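PDB 5JM8: aerobactin synthase IucA from Klebsiella pneumoniae subsp. pneumoniae, which probably catalyses an ATP-dependent ligation step in the assembly of the citrate-based siderophore aerobactin. Local coordinates for residues K28-T33 with T38-P43; E350-D355 with G442-D447. All coordinates share one frame; numbering follows the deposited sequence.

Contact 1 (K28-T33 with T38-P43); sequences KDWRLT and TQLIIP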
ATOM      1  N   LYS A  28     -33.915  -8.475 -41.525  1.00 38.28           N
ATOM      2  CA  LYS A  28     -33.427  -8.118 -42.851  1.00 40.12           C
ATOM      3  C   LYS A  28     -34.348  -7.056 -43.446  1.00 41.00           C
ATOM      4  O   LYS A  28     -34.255  -6.724 -44.628  1.00 41.40           O
ATOM      5  CB  LYS A  28     -33.358  -9.353 -43.754  1.00 44.10           C
ATOM      6  CG  LYS A  28     -32.428 -10.454 -43.236  1.00 46.43           C
ATOM      7  CD  LYS A  28     -30.960 -10.042 -43.322  1.00 46.19           C
ATOM      8  CE  LYS A  28     -30.034 -11.142 -42.822  1.00 44.97           C
ATOM      9  NZ  LYS A  28     -30.181 -11.382 -41.358  1.00 43.87           N
ATOM     10  N   ASP A  29     -35.230  -6.525 -42.601  1.00 41.14           N
ATOM     11  CA  ASP A  29     -36.215  -5.528 -43.003  1.00 43.57           C
ATOM     12  C   ASP A  29     -35.749  -4.119 -42.626  1.00 44.24           C
ATOM     13  O   ASP A  29     -36.336  -3.460 -41.765  1.00 50.23           O
ATOM     14  CB  ASP A  29     -37.570  -5.840 -42.357  1.00 44.83           C
ATOM     15  CG  ASP A  29     -38.638  -4.826 -42.712  1.00 48.34           C
ATOM     16  OD1 ASP A  29     -38.523  -4.184 -43.776  1.00 52.77           O
ATOM     17  OD2 ASP A  29     -39.590  -4.666 -41.920  1.00 48.00           O
ATOM     18  N   TRP A  30     -34.674  -3.671 -43.265  1.00 40.80           N
ATOM     19  CA  TRP A  30     -34.174  -2.313 -43.076  1.00 37.75           C
ATOM     20  C   TRP A  30     -33.266  -1.936 -44.240  1.00 40.42           C
ATOM     21  O   TRP A  30     -32.767  -2.806 -44.956  1.00 41.86           O
ATOM     22  CB  TRP A  30     -33.430  -2.179 -41.747  1.00 33.72           C
ATOM     23  CG  TRP A  30     -32.398  -3.243 -41.516  1.00 32.92           C
ATOM     24  CD1 TRP A  30     -32.596  -4.467 -40.949  1.00 34.00           C
ATOM     25  CD2 TRP A  30     -31.006  -3.174 -41.846  1.00 29.99           C
ATOM     26  NE1 TRP A  30     -31.415  -5.167 -40.907  1.00 32.57           N
ATOM     27  CE2 TRP A  30     -30.423  -4.396 -41.451  1.00 31.90           C
ATOM     28  CE3 TRP A  30     -30.195  -2.201 -42.435  1.00 28.81           C
ATOM     29  CZ2 TRP A  30     -29.070  -4.667 -41.628  1.00 34.74           C
ATOM     30  CZ3 TRP A  30     -28.852  -2.473 -42.611  1.00 31.76           C
ATOM     31  CH2 TRP A  30     -28.302  -3.696 -42.209  1.00 35.05           C
ATOM     32  N   ARG A  31     -33.054  -0.636 -44.420  1.00 41.14           N
ATOM     33  CA  ARG A  31     -32.416  -0.125 -45.623  1.00 39.32           C
ATOM     34  C   ARG A  31     -31.564   1.094 -45.312  1.00 38.37           C
ATOM     35  O   ARG A  31     -31.826   1.822 -44.353  1.00 35.79           O
ATOM     36  CB  ARG A  31     -33.484   0.220 -46.671  1.00 38.68           C
ATOM     37  CG  ARG A  31     -32.946   0.733 -47.997  1.00 40.42           C
ATOM     38  CD  ARG A  31     -34.073   0.941 -49.006  1.00 44.41           C
ATOM     39  NE  ARG A  31     -35.024   1.963 -48.572  1.00 44.77           N
ATOM     40  CZ  ARG A  31     -34.911   3.262 -48.838  1.00 44.18           C
ATOM     41  NH1 ARG A  31     -33.883   3.721 -49.542  1.00 43.34           N
ATOM     42  NH2 ARG A  31     -35.831   4.108 -48.395  1.00 45.75           N
ATOM     43  N   LEU A  32     -30.538   1.299 -46.131  1.00 41.57           N
ATOM     44  CA  LEU A  32     -29.677   2.469 -46.028  1.00 38.90           C
ATOM     45  C   LEU A  32     -29.985   3.430 -47.168  1.00 38.13           C
ATOM     46  O   LEU A  32     -30.448   3.016 -48.230  1.00 40.35           O
ATOM     47  CB  LEU A  32     -28.201   2.059 -46.056  1.00 37.72           C
ATOM     48  CG  LEU A  32     -27.584   1.607 -44.728  1.00 37.79           C
ATOM     49  CD1 LEU A  32     -28.382   0.477 -44.095  1.00 39.87           C
ATOM     50  CD2 LEU A  32     -26.135   1.186 -44.939  1.00 37.65           C
ATOM     51  N   THR A  33     -29.732   4.713 -46.937  1.00 40.15           N
ATOM     52  CA  THR A  33     -29.984   5.742 -47.938  1.00 42.08           C
ATOM     53  C   THR A  33     -28.786   5.928 -48.865  1.00 46.70           C
ATOM     54  O   THR A  33     -27.637   5.927 -48.422  1.00 49.01           O
ATOM     55  CB  THR A  33     -30.316   7.084 -47.277  1.00 39.09           C
ATOM     56  OG1 THR A  33     -29.214   7.506 -46.462  1.00 35.53           O
ATOM     57  CG2 THR A  33     -31.560   6.951 -46.415  1.00 40.73           C
ATOM     58  N   THR A  38     -25.685   9.682 -44.445  1.00 47.23           N
ATOM     59  CA  THR A  38     -26.333   8.379 -44.485  1.00 45.82           C
ATOM     60  C   THR A  38     -27.299   8.173 -43.327  1.00 42.92           C
ATOM     61  O   THR A  38     -27.022   8.565 -42.195  1.00 40.77           O
ATOM     62  CB  THR A  38     -25.296   7.242 -44.453  1.00 46.27           C
ATOM     63  OG1 THR A  38     -24.401   7.372 -45.564  1.00 46.91           O
ATOM     64  CG2 THR A  38     -25.986   5.891 -44.516  1.00 46.87           C
ATOM     65  N   GLN A  39     -28.432   7.549 -43.622  1.00 39.30           N
ATOM     66  CA  GLN A  39     -29.442   7.265 -42.611  1.00 36.23           C
ATOM     67  C   GLN A  39     -29.900   5.817 -42.718  1.00 36.94           C
ATOM     68  O   GLN A  39     -30.018   5.276 -43.817  1.00 40.40           O
ATOM     69  CB  GLN A  39     -30.641   8.205 -42.755  1.00 34.83           C
ATOM     70  CG  GLN A  39     -30.340   9.661 -42.432  1.00 38.09           C
ATOM     71  CD  GLN A  39     -31.581  10.529 -42.464  1.00 45.65           C
ATOM     72  OE1 GLN A  39     -32.617  10.128 -42.993  1.00 52.01           O
ATOM     73  NE2 GLN A  39     -31.485  11.725 -41.892  1.00 45.25           N
ATOM     74  N   LEU A  40     -30.148   5.192 -41.571  1.00 37.07           N
ATOM     75  CA  LEU A  40     -30.672   3.833 -41.537  1.00 34.40           C
ATOM     76  C   LEU A  40     -32.187   3.879 -41.379  1.00 34.32           C
ATOM     77  O   LEU A  40     -32.711   4.591 -40.520  1.00 35.36           O
ATOM     78  CB  LEU A  40     -30.031   3.031 -40.403  1.00 30.20           C
ATOM     79  CG  LEU A  40     -30.359   1.536 -40.399  1.00 27.16           C
ATOM     80  CD1 LEU A  40     -29.137   0.723 -39.999  1.00 28.36           C
ATOM     81  CD2 LEU A  40     -31.526   1.244 -39.469  1.00 25.55           C
ATOM     82  N   ILE A  41     -32.881   3.113 -42.214  1.00 32.25           N
ATOM     83  CA  ILE A  41     -34.333   3.163 -42.277  1.00 32.70           C
ATOM     84  C   ILE A  41     -34.959   1.850 -41.818  1.00 34.17           C
ATOM     85  O   ILE A  41     -34.561   0.771 -42.260  1.00 36.42           O
ATOM     86  CB  ILE A  41     -34.810   3.493 -43.710  1.00 33.67           C
ATOM     87  CG1 ILE A  41     -34.301   4.878 -44.119  1.00 34.76           C
ATOM     88  CG2 ILE A  41     -36.335   3.446 -43.803  1.00 32.84           C
ATOM     89  CD1 ILE A  41     -34.452   5.184 -45.593  1.00 35.27           C
ATOM     90  N   ILE A  42     -35.939   1.963 -40.926  1.00 32.09           N
ATOM     91  CA  ILE A  42     -36.737   0.824 -40.488  1.00 29.34           C
ATOM     92  C   ILE A  42     -38.193   1.077 -40.868  1.00 33.52           C
ATOM     93  O   ILE A  42     -38.882   1.847 -40.200  1.00 28.98           O
ATOM     94  CB  ILE A  42     -36.629   0.592 -38.971  1.00 27.02           C
ATOM     95  CG1 ILE A  42     -35.166   0.367 -38.573  1.00 27.36           C
ATOM     96  CG2 ILE A  42     -37.494  -0.600 -38.563  1.00 27.30           C
ATOM     97  CD1 ILE A  42     -34.922   0.295 -37.080  1.00 26.54           C
ATOM     98  N   PRO A  43     -38.665   0.438 -41.952  1.00 36.33           N
ATOM     99  CA  PRO A  43     -40.034   0.693 -42.416  1.00 39.14           C
ATOM    100  C   PRO A  43     -41.091   0.283 -41.398  1.00 38.93           C
ATOM    101  O   PRO A  43     -40.939  -0.748 -40.746  1.00 35.96           O
ATOM    102  CB  PRO A  43     -40.144  -0.166 -43.681  1.00 42.36           C
ATOM    103  CG  PRO A  43     -38.744  -0.414 -44.108  1.00 41.51           C
ATOM    104  CD  PRO A  43     -37.950  -0.487 -42.850  1.00 39.10           C
TER
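Arg-31 and Ile-41 form an antiparallel hydrogen-bonded pair, with Arg-31 N reaching Ile-41 O at 3.0 Å and Ile-41 N returning to Arg-31 O at 2.7 Å, and the next pair, Leu-32 with Leu-40, is a non-hydrogen-bonded one. Beyond it Thr-33 N donates to Gln-39 O (3.2 Å), while Gln-39 N finds its acceptor in a side chain, Thr-33 OG1, at 2.9 Å. The threonine hydroxyl, also hydrogen-bonded to Tyr-35 O in the connecting loop, can take that role because chi1 of 60° sets OG1 between its own backbone N and carbonyl carbon; the methyl, CG2, is left to press on Ile-41 CD1 in a tight 3.5 Å contact. The same CD1 lies under one face of the Arg-31 guanidinium, 3.3 Å from NH2: the arginine runs alongside the isoleucine and then bends at chi3 (63°), which lays its flat end over the methyl. On the face of Leu-32 and Leu-40, the indole of Trp-30 receives Leu-40 CD1 obliquely, 4.0 Å from CE3, and Leu-32 CD1 sits at the ring's edge. Asp-29 OD1 lies alongside the proline ring, 3.8 Å from Pro-43 CG, and the carboxylate is salt-bridged to Lys-92, which also binds Pro-43 O. Strand 49-54 pairs with the other side of strand 39-43, making this beta hairpin the edge of a five-stranded antiparallel meander, with 31-32 outermost.

Contact 2 (E350-D355 with G442-D447); sequences ENLLVD and GLIYRD. With ATP (adenosine-5'-triphosphate), chain I.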
ATOM      1  N   GLU A 350     -13.034 -19.757  -6.870  1.00 22.61           N
ATOM      2  CA  GLU A 350     -11.658 -19.396  -6.538  1.00 22.10           C
ATOM      3  C   GLU A 350     -11.363 -17.940  -6.864  1.00 19.69           C
ATOM      4  O   GLU A 350     -11.567 -17.501  -7.994  1.00 15.80           O
ATOM      5  CB  GLU A 350     -10.669 -20.285  -7.291  1.00 25.59           C
ATOM      6  CG  GLU A 350     -10.555 -21.693  -6.751  1.00 31.92           C
ATOM      7  CD  GLU A 350      -9.521 -22.517  -7.499  1.00 36.42           C
ATOM      8  OE1 GLU A 350      -9.148 -22.124  -8.625  1.00 35.77           O
ATOM      9  OE2 GLU A 350      -9.079 -23.552  -6.957  1.00 40.21           O
ATOM     10  N   ASN A 351     -10.884 -17.198  -5.870  1.00 23.90           N
ATOM     11  CA  ASN A 351     -10.454 -15.826  -6.092  1.00 20.74           C
ATOM     12  C   ASN A 351      -8.963 -15.777  -6.393  1.00 21.27           C
ATOM     13  O   ASN A 351      -8.142 -15.539  -5.509  1.00 20.74           O
ATOM     14  CB  ASN A 351     -10.772 -14.950  -4.885  1.00 18.55           C
ATOM     15  CG  ASN A 351     -10.424 -13.493  -5.122  1.00 20.08           C
ATOM     16  OD1 ASN A 351     -10.303 -13.054  -6.265  1.00 24.89           O
ATOM     17  ND2 ASN A 351     -10.257 -12.739  -4.042  1.00 17.66           N
ATOM     18  N   LEU A 352      -8.622 -15.994  -7.657  1.00 21.28           N
ATOM     19  CA  LEU A 352      -7.228 -16.046  -8.080  1.00 19.82           C
ATOM     20  C   LEU A 352      -6.585 -14.655  -8.108  1.00 23.27           C
ATOM     21  O   LEU A 352      -5.429 -14.506  -8.509  1.00 26.70           O
ATOM     22  CB  LEU A 352      -7.130 -16.705  -9.458  1.00 17.01           C
ATOM     23  CG  LEU A 352      -7.766 -18.097  -9.567  1.00 17.83           C
ATOM     24  CD1 LEU A 352      -7.809 -18.571 -11.010  1.00 15.16           C
ATOM     25  CD2 LEU A 352      -7.021 -19.102  -8.711  1.00 17.28           C
ATOM     26  N   LEU A 353      -7.339 -13.647  -7.676  1.00 21.80           N
ATOM     27  CA  LEU A 353      -6.843 -12.276  -7.585  1.00 22.24           C
ATOM     28  C   LEU A 353      -6.640 -11.834  -6.138  1.00 26.40           C
ATOM     29  O   LEU A 353      -6.359 -10.662  -5.877  1.00 30.07           O
ATOM     30  CB  LEU A 353      -7.816 -11.320  -8.277  1.00 20.72           C
ATOM     31  CG  LEU A 353      -8.004 -11.540  -9.777  1.00 21.49           C
ATOM     32  CD1 LEU A 353      -9.140 -10.681 -10.282  1.00 19.86           C
ATOM     33  CD2 LEU A 353      -6.722 -11.229 -10.524  1.00 23.78           C
ATOM     34  N   VAL A 354      -6.780 -12.768  -5.201  1.00 27.59           N
ATOM     35  CA  VAL A 354      -6.685 -12.446  -3.780  1.00 24.38           C
ATOM     36  C   VAL A 354      -5.293 -11.932  -3.432  1.00 23.27           C
ATOM     37  O   VAL A 354      -5.135 -11.089  -2.549  1.00 26.20           O
ATOM     38  CB  VAL A 354      -7.023 -13.673  -2.889  1.00 22.96           C
ATOM     39  CG1 VAL A 354      -6.017 -14.800  -3.108  1.00 19.86           C
ATOM     40  CG2 VAL A 354      -7.082 -13.274  -1.414  1.00 23.29           C
ATOM     41  N   ASP A 355      -4.289 -12.434  -4.141  1.00 24.74           N
ATOM     42  CA  ASP A 355      -2.900 -12.101  -3.844  1.00 32.41           C
ATOM     43  C   ASP A 355      -2.385 -10.910  -4.661  1.00 34.81           C
ATOM     44  O   ASP A 355      -1.287 -10.412  -4.408  1.00 36.33           O
ATOM     45  CB  ASP A 355      -2.011 -13.326  -4.079  1.00 34.70           C
ATOM     46  CG  ASP A 355      -2.270 -14.440  -3.070  1.00 34.18           C
ATOM     47  OD1 ASP A 355      -2.622 -14.130  -1.911  1.00 33.07           O
ATOM     48  OD2 ASP A 355      -2.126 -15.625  -3.437  1.00 33.55           O
ATOM     49  N   GLY A 442      -2.458 -12.622 -20.416  1.00 12.29           N
ATOM     50  CA  GLY A 442      -3.058 -13.848 -19.928  1.00 12.65           C
ATOM     51  C   GLY A 442      -4.573 -13.820 -19.917  1.00 19.11           C
ATOM     52  O   GLY A 442      -5.186 -12.787 -20.188  1.00 19.62           O
ATOM     53  N   LEU A 443      -5.169 -14.968 -19.599  1.00 16.75           N
ATOM     54  CA  LEU A 443      -6.620 -15.121 -19.569  1.00 15.97           C
ATOM     55  C   LEU A 443      -7.070 -15.807 -18.287  1.00 18.14           C
ATOM     56  O   LEU A 443      -6.427 -16.742 -17.810  1.00 18.64           O
ATOM     57  CB  LEU A 443      -7.102 -15.925 -20.784  1.00 15.25           C
ATOM     58  CG  LEU A 443      -8.555 -16.421 -20.756  1.00 17.99           C
ATOM     59  CD1 LEU A 443      -9.529 -15.253 -20.836  1.00 20.42           C
ATOM     60  CD2 LEU A 443      -8.826 -17.421 -21.872  1.00 15.95           C
ATOM     61  N   ILE A 444      -8.183 -15.333 -17.735  1.00 18.62           N
ATOM     62  CA  ILE A 444      -8.857 -16.034 -16.652  1.00 17.85           C
ATOM     63  C   ILE A 444     -10.336 -16.208 -17.008  1.00 18.38           C
ATOM     64  O   ILE A 444     -11.070 -15.230 -17.156  1.00 15.55           O
ATOM     65  CB  ILE A 444      -8.717 -15.294 -15.307  1.00 17.59           C
ATOM     66  CG1 ILE A 444      -7.237 -15.079 -14.971  1.00 18.35           C
ATOM     67  CG2 ILE A 444      -9.404 -16.085 -14.198  1.00 17.52           C
ATOM     68  CD1 ILE A 444      -6.996 -14.253 -13.723  1.00 18.66           C
ATOM     69  N   TYR A 445     -10.756 -17.463 -17.158  1.00 15.34           N
ATOM     70  CA  TYR A 445     -12.137 -17.779 -17.495  1.00 16.03           C
ATOM     71  C   TYR A 445     -12.978 -17.943 -16.240  1.00 17.70           C
ATOM     72  O   TYR A 445     -12.524 -18.499 -15.241  1.00 16.36           O
ATOM     73  CB  TYR A 445     -12.220 -19.051 -18.341  1.00 17.42           C
ATOM     74  CG  TYR A 445     -13.643 -19.476 -18.627  1.00 18.27           C
ATOM     75  CD1 TYR A 445     -14.330 -18.975 -19.724  1.00 17.13           C
ATOM     76  CD2 TYR A 445     -14.303 -20.369 -17.792  1.00 17.55           C
ATOM     77  CE1 TYR A 445     -15.632 -19.355 -19.984  1.00 18.25           C
ATOM     78  CE2 TYR A 445     -15.603 -20.754 -18.045  1.00 19.99           C
ATOM     79  CZ  TYR A 445     -16.263 -20.243 -19.140  1.00 22.52           C
ATOM     80  OH  TYR A 445     -17.558 -20.628 -19.390  1.00 29.96           O
ATOM     81  N   ARG A 446     -14.217 -17.467 -16.323  1.00 17.89           N
ATOM     82  CA  ARG A 446     -15.153 -17.486 -15.210  1.00 20.00           C
ATOM     83  C   ARG A 446     -16.493 -18.064 -15.659  1.00 23.50           C
ATOM     84  O   ARG A 446     -16.819 -18.011 -16.843  1.00 26.64           O
ATOM     85  CB  ARG A 446     -15.328 -16.070 -14.661  1.00 20.84           C
ATOM     86  CG  ARG A 446     -16.544 -15.877 -13.787  1.00 27.32           C
ATOM     87  CD  ARG A 446     -16.606 -14.462 -13.278  1.00 28.71           C
ATOM     88  NE  ARG A 446     -16.868 -13.500 -14.344  1.00 22.79           N
ATOM     89  CZ  ARG A 446     -16.620 -12.199 -14.242  1.00 17.00           C
ATOM     90  NH1 ARG A 446     -16.096 -11.711 -13.125  1.00 19.04           N
ATOM     91  NH2 ARG A 446     -16.888 -11.384 -15.250  1.00 13.78           N
ATOM     92  N   ASP A 447     -17.246 -18.612 -14.705  1.00 16.70           N
ATOM     93  CA  ASP A 447     -18.569 -19.200 -14.937  1.00 18.87           C
ATOM     94  C   ASP A 447     -18.446 -20.610 -15.510  1.00 24.52           C
ATOM     95  O   ASP A 447     -18.428 -20.807 -16.725  1.00 35.20           O
ATOM     96  CB  ASP A 447     -19.418 -18.326 -15.867  1.00 17.24           C
ATOM     97  CG  ASP A 447     -20.895 -18.692 -15.831  1.00 22.69           C
ATOM     98  OD1 ASP A 447     -21.244 -19.725 -15.221  1.00 18.50           O
ATOM     99  OD2 ASP A 447     -21.706 -17.949 -16.422  1.00 22.10           O
TER
HETATM  100  PG  ATP I 600     -21.168 -15.419 -13.313  1.00 22.37           P
HETATM  101  O1G ATP I 600     -21.057 -14.724 -11.980  1.00 24.72           O
HETATM  102  O2G ATP I 600     -20.119 -14.986 -14.309  1.00 20.96           O
HETATM  103  O3G ATP I 600     -21.313 -16.918 -13.213  1.00 21.42           O
HETATM  104  PB  ATP I 600     -23.725 -15.684 -14.673  1.00 20.20           P
HETATM  105  O1B ATP I 600     -25.034 -15.017 -14.329  1.00 18.42           O
HETATM  106  O2B ATP I 600     -23.556 -17.166 -14.424  1.00 21.30           O
HETATM  107  O3B ATP I 600     -22.538 -14.844 -13.959  1.00 19.89           O
HETATM  108  PA  ATP I 600     -24.393 -15.578 -17.456  1.00 20.96           P
HETATM  109  O1A ATP I 600     -25.401 -16.634 -17.079  1.00 22.14           O
HETATM  110  O2A ATP I 600     -23.547 -15.758 -18.692  1.00 22.54           O
HETATM  111  O3A ATP I 600     -23.384 -15.369 -16.218  1.00 17.12           O
HETATM  112  O5' ATP I 600     -25.107 -14.143 -17.572  1.00 17.54           O
HETATM  113  C5' ATP I 600     -24.293 -13.021 -17.898  1.00 18.23           C
HETATM  114  C4' ATP I 600     -24.821 -11.738 -17.274  1.00 21.42           C
HETATM  115  O4' ATP I 600     -23.985 -10.660 -17.701  1.00 23.54           O
HETATM  116  C3' ATP I 600     -26.245 -11.405 -17.694  1.00 25.86           C
HETATM  117  O3' ATP I 600     -27.033 -11.113 -16.533  1.00 28.86           O
HETATM  118  C2' ATP I 600     -26.133 -10.193 -18.601  1.00 25.50           C
HETATM  119  O2' ATP I 600     -27.141  -9.223 -18.322  1.00 27.40           O
HETATM  120  C1' ATP I 600     -24.755  -9.622 -18.310  1.00 23.79           C
HETATM  121  N9  ATP I 600     -24.074  -9.170 -19.544  1.00 22.48           N
HETATM  122  C8  ATP I 600     -23.661  -7.910 -19.756  1.00 23.20           C
HETATM  123  N7  ATP I 600     -23.073  -7.795 -20.974  1.00 20.97           N
HETATM  124  C5  ATP I 600     -23.108  -9.007 -21.553  1.00 18.75           C
HETATM  125  C6  ATP I 600     -22.656  -9.578 -22.838  1.00 17.52           C
HETATM  126  N6  ATP I 600     -22.040  -8.781 -23.743  1.00 14.71           N
HETATM  127  N1  ATP I 600     -22.883 -10.893 -23.060  1.00 19.07           N
HETATM  128  C2  ATP I 600     -23.498 -11.675 -22.151  1.00 18.80           C
HETATM  129  N3  ATP I 600     -23.932 -11.215 -20.963  1.00 17.66           N
HETATM  130  C4  ATP I 600     -23.771  -9.915 -20.610  1.00 19.00           C
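Leu-352 and Leu-353, neighbours in a type I beta turn that runs from Asn-351 to Val-354, each touch a different methyl of Ile-444. Leu-352 offers CD1 to Ile-444 CG2 at 4.3 Å, and Leu-353 brings CD2 to within 4.4 Å of Ile-444 CD1. The isoleucine's chi1 of -56° and chi2 of 175° send CG1 and CD1 away from CA with CG2 close beside them, so that two adjacent methyls meet the two leucines. The contact is purely apolar and small, with no hydrogen bond across it. Within the turn, Val-354 N bonds to Asn-351 O, and Asn-351 OD1 accepts a weak bond from Leu-353 N, while ND2 is held by Ser-273 O. Ile-444 belongs to strand 440-445 of a mixed four-stranded sheet, and the residues that follow this strand enter the ATP pocket and, through Asp-447, the magnesium site completed by Gln-429 and Asn-430. Arg-446 passes its side chain by the gamma-phosphate, NE being 3.6 Å from ATP O2G; a bend at chi3 (68°) carries the guanidinium onward to Glu-142, salt-bridged to NH1, and to Gln-429 O, bonded to NH2. Asp-447 OD2 closely approaches the beta-phosphate, 2.8 Å from ATP O2B, while OD1 is salt-bridged to Lys-278 and accepts a bond from Gln-449 N. Lys-278 also binds the nucleotide, and with the magnesium ion it probably offsets the charge.

Overall arrangement
Contact 1 closes near the N-terminus before contact 2 opens, and the two lie on opposite sides of the chain's centre, their centres 43 Å apart and their nearest atoms about 27 Å apart. They share no sheet: 28-33 and 38-43 form the edge of the antiparallel sheet that ends at strand 77-80, whereas 442-447 belongs to the mixed sheet with strands 322-324, 431-435 and 360-363. Segment 350-355 leads from the eight-stranded sheet, through strand 345-350, toward that mixed sheet. Contact 2 therefore joins parts of the chain far apart in sequence beside the nucleotide site, while contact 1 is a local hairpin at the sheet's edge, away from the ATP and magnesium sites.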